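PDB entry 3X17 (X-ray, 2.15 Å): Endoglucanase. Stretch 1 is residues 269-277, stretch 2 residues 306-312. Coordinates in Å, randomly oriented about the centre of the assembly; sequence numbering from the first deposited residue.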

# COMPACT_ATOMS: atom_id res chain seq x y z
N ARG A 269 6.53 -3.73 -24.32
CA ARG A 269 5.41 -4.08 -25.18
C ARG A 269 4.10 -4.10 -24.39
O ARG A 269 4.11 -4.28 -23.17
CB ARG A 269 5.65 -5.47 -25.77
CG ARG A 269 5.52 -6.59 -24.73
CD ARG A 269 5.84 -7.94 -25.32
NE ARG A 269 7.20 -7.97 -25.84
CZ ARG A 269 7.59 -8.77 -26.83
NH1 ARG A 269 6.74 -9.65 -27.38
NH2 ARG A 269 8.85 -8.71 -27.25
N ILE A 270 2.99 -3.92 -25.09
CA ILE A 270 1.69 -3.91 -24.44
C ILE A 270 1.36 -5.26 -23.79
O ILE A 270 1.86 -6.32 -24.19
CB ILE A 270 0.56 -3.54 -25.39
CG1 ILE A 270 0.43 -4.56 -26.53
CG2 ILE A 270 0.76 -2.12 -25.95
CD1 ILE A 270 -0.81 -5.46 -26.46
N THR A 271 0.35 -5.21 -22.92
CA THR A 271 -0.15 -6.36 -22.22
C THR A 271 -1.65 -6.09 -22.03
O THR A 271 -2.07 -4.93 -21.90
CB THR A 271 0.55 -6.38 -20.86
OG1 THR A 271 1.58 -7.38 -20.84
CG2 THR A 271 -0.40 -6.50 -19.76
N THR A 272 -2.48 -7.14 -22.11
CA THR A 272 -3.91 -7.00 -21.86
C THR A 272 -4.25 -6.75 -20.39
O THR A 272 -5.16 -5.99 -20.12
CB THR A 272 -4.72 -8.21 -22.39
OG1 THR A 272 -4.10 -9.42 -21.94
CG2 THR A 272 -4.73 -8.19 -23.91
N GLN A 273 -3.54 -7.37 -19.44
CA GLN A 273 -3.74 -7.02 -18.02
C GLN A 273 -3.50 -5.54 -17.72
O GLN A 273 -4.26 -4.92 -16.97
CB GLN A 273 -2.95 -7.93 -17.05
CG GLN A 273 -1.43 -7.91 -17.20
CD GLN A 273 -0.74 -6.97 -16.20
OE1 GLN A 273 -1.40 -6.22 -15.47
NE2 GLN A 273 0.60 -6.98 -16.21
N ASP A 274 -2.45 -4.97 -18.29
CA ASP A 274 -2.18 -3.56 -18.12
C ASP A 274 -3.28 -2.74 -18.77
O ASP A 274 -3.68 -1.70 -18.23
CB ASP A 274 -0.80 -3.16 -18.70
CG ASP A 274 0.36 -3.66 -17.85
OD1 ASP A 274 0.38 -3.38 -16.63
OD2 ASP A 274 1.29 -4.31 -18.42
N THR A 275 -3.73 -3.17 -19.95
CA THR A 275 -4.75 -2.44 -20.66
C THR A 275 -6.05 -2.39 -19.81
O THR A 275 -6.67 -1.32 -19.62
CB THR A 275 -4.99 -3.09 -22.05
OG1 THR A 275 -3.77 -3.05 -22.82
CG2 THR A 275 -6.08 -2.38 -22.81
N ALA A 276 -6.38 -3.52 -19.20
CA ALA A 276 -7.61 -3.64 -18.38
C ALA A 276 -7.45 -2.90 -17.03
O ALA A 276 -8.34 -2.16 -16.62
CB ALA A 276 -7.93 -5.14 -18.15
N LYS A 277 -6.31 -3.06 -16.36
CA LYS A 277 -6.03 -2.27 -15.16
C LYS A 277 -6.15 -0.76 -15.41
O LYS A 277 -6.79 -0.05 -14.64
CB LYS A 277 -4.65 -2.55 -14.58
CG LYS A 277 -4.53 -3.84 -13.78
CD LYS A 277 -3.05 -4.10 -13.49
CE LYS A 277 -2.84 -5.21 -12.45
NZ LYS A 277 -2.80 -6.54 -13.14
N GLN A 306 -11.77 3.14 -24.88
CA GLN A 306 -10.98 2.74 -26.04
C GLN A 306 -10.16 1.49 -25.69
O GLN A 306 -10.10 0.54 -26.46
CB GLN A 306 -10.06 3.92 -26.45
CG GLN A 306 -9.16 3.69 -27.66
CD GLN A 306 -9.94 3.25 -28.89
OE1 GLN A 306 -10.94 3.87 -29.26
NE2 GLN A 306 -9.53 2.12 -29.49
N ALA A 307 -9.59 1.48 -24.49
CA ALA A 307 -8.97 0.30 -23.93
C ALA A 307 -9.90 -0.92 -23.89
O ALA A 307 -9.49 -2.03 -24.19
CB ALA A 307 -8.45 0.60 -22.54
N TRP A 308 -11.14 -0.73 -23.47
CA TRP A 308 -12.07 -1.84 -23.50
C TRP A 308 -12.37 -2.30 -24.94
O TRP A 308 -12.60 -3.48 -25.16
CB TRP A 308 -13.38 -1.51 -22.79
CG TRP A 308 -14.27 -2.72 -22.71
CD1 TRP A 308 -15.27 -3.07 -23.57
CD2 TRP A 308 -14.14 -3.81 -21.78
NE1 TRP A 308 -15.81 -4.27 -23.20
CE2 TRP A 308 -15.13 -4.75 -22.11
CE3 TRP A 308 -13.33 -4.03 -20.65
CZ2 TRP A 308 -15.33 -5.92 -21.37
CZ3 TRP A 308 -13.52 -5.20 -19.92
CH2 TRP A 308 -14.49 -6.14 -20.30
N ARG A 309 -12.38 -1.38 -25.90
CA ARG A 309 -12.59 -1.78 -27.30
C ARG A 309 -11.46 -2.71 -27.75
O ARG A 309 -11.69 -3.79 -28.31
CB ARG A 309 -12.63 -0.56 -28.21
CG ARG A 309 -14.02 -0.07 -28.53
CD ARG A 309 -14.00 1.34 -29.09
NE ARG A 309 -14.83 2.18 -28.24
CZ ARG A 309 -14.52 3.40 -27.82
NH1 ARG A 309 -13.44 4.02 -28.28
NH2 ARG A 309 -15.36 4.04 -27.02
N PHE A 310 -10.23 -2.33 -27.40
CA PHE A 310 -9.10 -3.22 -27.62
C PHE A 310 -9.28 -4.58 -26.96
O PHE A 310 -9.06 -5.60 -27.60
CB PHE A 310 -7.79 -2.59 -27.17
CG PHE A 310 -6.59 -3.43 -27.50
CD1 PHE A 310 -5.99 -3.35 -28.76
CD2 PHE A 310 -6.12 -4.36 -26.58
CE1 PHE A 310 -4.93 -4.18 -29.08
CE2 PHE A 310 -5.02 -5.16 -26.89
CZ PHE A 310 -4.44 -5.09 -28.15
N LEU A 311 -9.60 -4.61 -25.66
CA LEU A 311 -9.79 -5.89 -24.96
C LEU A 311 -10.89 -6.78 -25.56
O LEU A 311 -10.77 -8.00 -25.53
CB LEU A 311 -10.07 -5.68 -23.47
CG LEU A 311 -8.93 -5.07 -22.66
CD1 LEU A 311 -9.51 -4.43 -21.41
CD2 LEU A 311 -7.90 -6.16 -22.34
N ALA A 312 -11.98 -6.20 -26.02
CA ALA A 312 -13.09 -7.00 -26.52
C ALA A 312 -12.76 -7.64 -27.88
O ALA A 312 -13.36 -8.64 -28.26
CB ALA A 312 -14.38 -6.18 -26.59

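Two helical segments of one endoglucanase chain, 272-277 and 306-312, pack at an angle of 145° between their N-to-C directions, closer to antiparallel than to parallel. Their axes approach to 9.2 Å, and the register agrees with the opposed directions: the CA atoms of Thr275 and Ala307 lie 6.0 Å apart, those of Thr272 and Leu311 6.7 Å. No hydrogen bond crosses between the stretches, so the 302 Å² buried between them, both sides summed, rests on van der Waals packing. Leu311, Thr275 and Phe310 have the most surface covered, 71, 67 and 55 Å² respectively, and each directs its CA-to-CB bond toward the other stretch.

Leu311, with chi1 m and chi2 t, places its two methyls against successive parts of the opposing helix. CD2 lies 3.5 Å from Thr272 O and 3.8 Å from Thr272 CB, while CD1 is 3.7 Å from both CA and CB of Ala276. CD2 is a methyl, so its approach to Thr272 O is van der Waals contact; that carbonyl accepts a hydrogen bond from Ala276 N at 2.9 Å, within its own helix. At Ala276, CD1 reaches the backbone CA as closely as it does the CB methyl.

Thr275 presents its methyl to the second helix. Its CG2 lies 3.7 Å from Ala307 O, 3.8 Å from Ala307 CB and 3.9 Å from Leu311 CG, so a single carbon touches two residues one helical turn apart. The m rotamer accompanies a division of roles: OG1 turns back along its own stretch and donates to Thr271 O at 2.7 Å, a carbonyl that also accepts from Thr275 N at 3.1 Å. The hydroxyl is therefore satisfied without a partner across the contact, where the threonine behaves as an apolar residue.

Phe310, with chi1 t, extends the packing to Ile270, ahead of the first helix. Its CZ meets Ile270 CD1 at 4.0 Å, an apolar contact. Thr272 CG2 lies near the ring plane, at the edge, 4.3 Å from Phe310 CE2. Thr275 CG2 is likewise 4.3 Å from Phe310 CD2, but its approach is oblique. These distances are longer than those around Leu311, which marks the ring's contacts as looser, although they still cover much of the surface on this side.

Gln273 and Lys277 point away; Lys277 NZ donates to Gln273 OE1 at 2.7 Å, a bond within stretch 1 that takes no part in the packing.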